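Oxidoreductase protein (Agrobacterium radiobacter, PDB 5UI9) probably catalyses NAD-dependent oxidation or reduction of a small hydroxylated substrate, as a member of the Gfo/Idh/MocA oxidoreductase family. Local coordinates at residues A[99-111]-A[316-328]. Sequence-based numbering, arbitrary orientation.
Sequences PFAKSLSDAKAMV and GADNLKTFALVEA
L104 and L320 interlock as reciprocal knobs between two nearly antiparallel helical segments, 104-111 and 316-328, whose axes approach to 9.5 Å at 170°. The side chain of L104 enters the hole formed by L320, F323, A324 and E327, its CD2 lying 4.0 Å from A324 CB; L320 returns the packing among L104, A107, K108 and V111, its CD2 meeting A107 CB at 3.6 Å. With CG of L320 anti to its carbonyl carbon (chi1 -65°), the L320 side chain crosses that of K108 at about a right angle, CG being the K108 side-chain atom nearest L320 CD2, while the K108 amine runs off to the carbonyl of M344. At the far end V111 CG2 rests 3.5 Å from G316 C, close against a backbone that carries no side chain there.

Aromatic contacts extend the packing into the loop before helix 104-116. The ring of F323 lies against residues 99-104, with A101 O 3.1 Å from its CZ and P99 CB at its edge. The F100 ring lies on the sheet-facing side of the helix pair, with L320 CD2 at its edge near the ring plane and V111 CG2 of its own segment in plane at the edge; L121 and V123 of strand 121-124 also touch it. This loop follows strand 94-97 of the parallel, Rossmann-type sheet, and P99, preceded by a cis peptide, touches the bound NAD; helix 316-335 thus packs on the loop and helix that follow strand 94-97.

Polar contacts are few. In the first turn of its helix, L104 N donates to E327 OE1 at 2.9 Å with an N-H...O angle of 164°, reaching the oxygen from above the carboxylate plane; S103 OG separately caps that helix by accepting from D106 N. One water bridges the segments, accepting from F100 N and donating to N319 OD1 at 2.7 Å.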
loop_
_atom_site.group_PDB
_atom_site.type_symbol
_atom_site.label_atom_id
_atom_site.label_comp_id
_atom_site.label_asym_id
_atom_site.label_seq_id
_atom_site.Cartn_x
_atom_site.Cartn_y
_atom_site.Cartn_z
ATOM N N PRO A 99 17.291 16.660 -6.286
ATOM C CA PRO A 99 16.042 17.232 -6.793
ATOM C C PRO A 99 16.324 18.297 -7.863
ATOM O O PRO A 99 17.232 19.110 -7.686
ATOM C CB PRO A 99 15.426 17.908 -5.559
ATOM C CG PRO A 99 16.290 17.540 -4.394
ATOM C CD PRO A 99 17.626 17.173 -4.951
ATOM N N PHE A 100 15.549 18.281 -8.945
ATOM C CA PHE A 100 15.776 19.162 -10.104
ATOM C C PHE A 100 15.938 20.621 -9.667
ATOM O O PHE A 100 16.971 21.248 -9.925
ATOM C CB PHE A 100 14.615 18.980 -11.103
ATOM C CG PHE A 100 14.772 19.688 -12.427
ATOM C CD1 PHE A 100 16.003 20.141 -12.911
ATOM C CD2 PHE A 100 13.651 19.833 -13.238
ATOM C CE1 PHE A 100 16.091 20.771 -14.144
ATOM C CE2 PHE A 100 13.736 20.451 -14.476
ATOM C CZ PHE A 100 14.957 20.923 -14.930
ATOM N N ALA A 101 14.928 21.118 -8.956
ATOM C CA ALA A 101 14.878 22.491 -8.472
ATOM C C ALA A 101 14.287 22.542 -7.070
ATOM O O ALA A 101 13.852 21.517 -6.535
ATOM C CB ALA A 101 14.033 23.326 -9.417
ATOM N N LYS A 102 14.277 23.743 -6.489
ATOM C CA LYS A 102 13.632 23.994 -5.199
ATOM C C LYS A 102 12.105 24.035 -5.305
ATOM O O LYS A 102 11.415 23.760 -4.329
ATOM C CB LYS A 102 14.129 25.311 -4.594
ATOM C CG LYS A 102 15.569 25.266 -4.118
ATOM C CD LYS A 102 16.041 26.616 -3.590
ATOM C CE LYS A 102 17.042 26.448 -2.454
ATOM N NZ LYS A 102 17.845 27.683 -2.219
ATOM N N SER A 103 11.588 24.401 -6.478
ATOM C CA SER A 103 10.144 24.455 -6.715
ATOM C C SER A 103 9.825 24.134 -8.173
ATOM O O SER A 103 10.714 24.155 -9.035
ATOM C CB SER A 103 9.597 25.841 -6.352
ATOM O OG SER A 103 10.091 26.838 -7.235
ATOM N N LEU A 104 8.555 23.840 -8.437
ATOM C CA LEU A 104 8.091 23.556 -9.794
ATOM C C LEU A 104 8.290 24.772 -10.705
ATOM O O LEU A 104 8.660 24.629 -11.876
ATOM C CB LEU A 104 6.619 23.133 -9.777
ATOM C CG LEU A 104 6.016 22.672 -11.109
ATOM C CD1 LEU A 104 6.787 21.501 -11.699
ATOM C CD2 LEU A 104 4.545 22.320 -10.940
ATOM N N SER A 105 8.042 25.956 -10.142
ATOM C CA SER A 105 8.260 27.250 -10.795
ATOM C C SER A 105 9.710 27.444 -11.280
ATOM O O SER A 105 9.941 27.826 -12.433
ATOM C CB SER A 105 7.863 28.367 -9.814
ATOM O OG SER A 105 8.094 29.641 -10.358
ATOM N N ASP A 106 10.677 27.175 -10.408
ATOM C CA ASP A 106 12.101 27.182 -10.793
ATOM C C ASP A 106 12.427 26.145 -11.864
ATOM O O ASP A 106 13.195 26.423 -12.791
ATOM C CB ASP A 106 13.011 26.931 -9.578
ATOM C CG ASP A 106 13.117 28.138 -8.648
ATOM O OD1 ASP A 106 12.818 29.277 -9.067
ATOM O OD2 ASP A 106 13.526 27.935 -7.491
ATOM N N ALA A 107 11.856 24.950 -11.714
ATOM C CA ALA A 107 12.067 23.861 -12.662
ATOM C C ALA A 107 11.560 24.239 -14.053
ATOM O O ALA A 107 12.270 24.046 -15.034
ATOM C CB ALA A 107 11.404 22.578 -12.177
ATOM N N LYS A 108 10.353 24.796 -14.124
ATOM C CA LYS A 108 9.781 25.271 -15.394
ATOM C C LYS A 108 10.648 26.326 -16.084
ATOM O O LYS A 108 10.825 26.267 -17.302
ATOM C CB LYS A 108 8.380 25.859 -15.194
ATOM C CG LYS A 108 7.269 24.843 -15.006
ATOM C CD LYS A 108 5.945 25.577 -14.855
ATOM C CE LYS A 108 4.820 24.660 -14.414
ATOM N NZ LYS A 108 3.650 25.452 -13.938
ATOM N N ALA A 109 11.168 27.290 -15.317
ATOM C CA ALA A 109 12.042 28.335 -15.878
ATOM C C ALA A 109 13.337 27.739 -16.424
ATOM O O ALA A 109 13.808 28.145 -17.497
ATOM C CB ALA A 109 12.347 29.412 -14.845
ATOM N N MET A 110 13.894 26.767 -15.700
ATOM C CA MET A 110 15.100 26.056 -16.149
ATOM C C MET A 110 14.864 25.309 -17.466
ATOM O O MET A 110 15.706 25.347 -18.372
ATOM C CB MET A 110 15.595 25.080 -15.065
ATOM C CG MET A 110 16.182 25.763 -13.838
ATOM S SD MET A 110 16.047 24.779 -12.332
ATOM C CE MET A 110 17.350 23.588 -12.613
ATOM N N VAL A 111 13.714 24.648 -17.563
ATOM C CA VAL A 111 13.314 23.950 -18.784
ATOM C C VAL A 111 13.123 24.952 -19.929
ATOM O O VAL A 111 13.592 24.707 -21.044
ATOM C CB VAL A 111 12.041 23.094 -18.564
ATOM C CG1 VAL A 111 11.485 22.548 -19.877
ATOM C CG2 VAL A 111 12.351 21.939 -17.625
ATOM N N GLY A 316 14.506 17.372 -18.851
ATOM C CA GLY A 316 13.968 18.408 -17.973
ATOM C C GLY A 316 12.455 18.516 -18.093
ATOM O O GLY A 316 11.748 18.568 -17.076
ATOM N N ALA A 317 11.971 18.514 -19.338
ATOM C CA ALA A 317 10.540 18.598 -19.653
ATOM C C ALA A 317 9.741 17.417 -19.087
ATOM O O ALA A 317 8.693 17.623 -18.470
ATOM C CB ALA A 317 10.331 18.710 -21.161
ATOM N N ASP A 318 10.235 16.196 -19.287
ATOM C CA ASP A 318 9.604 15.019 -18.687
ATOM C C ASP A 318 9.594 15.109 -17.160
ATOM O O ASP A 318 8.579 14.816 -16.521
ATOM C CB ASP A 318 10.305 13.721 -19.106
ATOM C CG ASP A 318 9.674 12.479 -18.459
ATOM O OD1 ASP A 318 8.661 11.977 -18.994
ATOM O OD2 ASP A 318 10.180 12.018 -17.409
ATOM N N ASN A 319 10.725 15.524 -16.592
ATOM C CA ASN A 319 10.902 15.533 -15.149
ATOM C C ASN A 319 9.960 16.499 -14.420
ATOM O O ASN A 319 9.667 16.283 -13.254
ATOM C CB ASN A 319 12.358 15.829 -14.779
ATOM C CG ASN A 319 12.680 15.452 -13.340
ATOM O OD1 ASN A 319 12.841 16.321 -12.485
ATOM N ND2 ASN A 319 12.752 14.153 -13.068
ATOM N N LEU A 320 9.484 17.545 -15.100
ATOM C CA LEU A 320 8.440 18.429 -14.543
ATOM C C LEU A 320 7.215 17.642 -14.068
ATOM O O LEU A 320 6.604 17.992 -13.064
ATOM C CB LEU A 320 7.980 19.464 -15.575
ATOM C CG LEU A 320 8.963 20.520 -16.080
ATOM C CD1 LEU A 320 8.299 21.379 -17.148
ATOM C CD2 LEU A 320 9.483 21.377 -14.931
ATOM N N LYS A 321 6.865 16.583 -14.796
ATOM C CA LYS A 321 5.690 15.769 -14.458
ATOM C C LYS A 321 5.932 14.859 -13.251
ATOM O O LYS A 321 4.981 14.446 -12.591
ATOM C CB LYS A 321 5.195 14.994 -15.681
ATOM C CG LYS A 321 4.586 15.920 -16.739
ATOM C CD LYS A 321 4.192 15.200 -18.021
ATOM C CE LYS A 321 5.387 15.001 -18.938
ATOM N NZ LYS A 321 5.031 14.218 -20.152
ATOM N N THR A 322 7.198 14.555 -12.971
ATOM C CA THR A 322 7.593 13.918 -11.719
ATOM C C THR A 322 7.664 14.956 -10.601
ATOM O O THR A 322 7.099 14.748 -9.519
ATOM C CB THR A 322 8.951 13.197 -11.864
ATOM O OG1 THR A 322 8.783 12.050 -12.704
ATOM C CG2 THR A 322 9.501 12.752 -10.514
ATOM N N PHE A 323 8.360 16.062 -10.857
ATOM C CA PHE A 323 8.566 17.083 -9.828
ATOM C C PHE A 323 7.263 17.675 -9.305
ATOM O O PHE A 323 7.145 17.925 -8.110
ATOM C CB PHE A 323 9.498 18.214 -10.294
ATOM C CG PHE A 323 10.026 19.031 -9.153
ATOM C CD1 PHE A 323 9.278 20.083 -8.626
ATOM C CD2 PHE A 323 11.234 18.708 -8.554
ATOM C CE1 PHE A 323 9.735 20.810 -7.540
ATOM C CE2 PHE A 323 11.706 19.441 -7.473
ATOM C CZ PHE A 323 10.955 20.494 -6.967
ATOM N N ALA A 324 6.305 17.901 -10.201
ATOM C CA ALA A 324 4.945 18.313 -9.825
ATOM C C ALA A 324 4.328 17.427 -8.744
ATOM O O ALA A 324 3.652 17.932 -7.844
ATOM C CB ALA A 324 4.042 18.332 -11.047
ATOM N N LEU A 325 4.571 16.118 -8.841
ATOM C CA LEU A 325 4.043 15.149 -7.879
ATOM C C LEU A 325 4.672 15.334 -6.508
ATOM O O LEU A 325 3.991 15.162 -5.498
ATOM C CB LEU A 325 4.242 13.701 -8.353
ATOM C CG LEU A 325 3.759 13.307 -9.752
ATOM C CD1 LEU A 325 4.045 11.838 -10.030
ATOM C CD2 LEU A 325 2.282 13.603 -9.972
ATOM N N VAL A 326 5.957 15.689 -6.473
ATOM C CA VAL A 326 6.649 15.991 -5.213
ATOM C C VAL A 326 6.030 17.218 -4.534
ATOM O O VAL A 326 5.685 17.169 -3.352
ATOM C CB VAL A 326 8.171 16.199 -5.417
ATOM C CG1 VAL A 326 8.839 16.771 -4.165
ATOM C CG2 VAL A 326 8.832 14.885 -5.808
ATOM N N GLU A 327 5.894 18.306 -5.285
ATOM C CA GLU A 327 5.322 19.542 -4.753
ATOM C C GLU A 327 3.846 19.345 -4.355
ATOM O O GLU A 327 3.409 19.858 -3.329
ATOM C CB GLU A 327 5.497 20.686 -5.763
ATOM C CG GLU A 327 5.098 22.057 -5.235
ATOM C CD GLU A 327 5.689 23.197 -6.047
ATOM O OE1 GLU A 327 6.931 23.340 -6.040
ATOM O OE2 GLU A 327 4.916 23.945 -6.695
ATOM N N ALA A 328 3.103 18.581 -5.157
ATOM C CA ALA A 328 1.718 18.235 -4.843
ATOM C C ALA A 328 1.594 17.396 -3.568
ATOM O O ALA A 328 0.644 17.569 -2.812
ATOM C CB ALA A 328 1.077 17.504 -6.010
HETATM O O HOH W 1 13.810 15.972 -10.002
#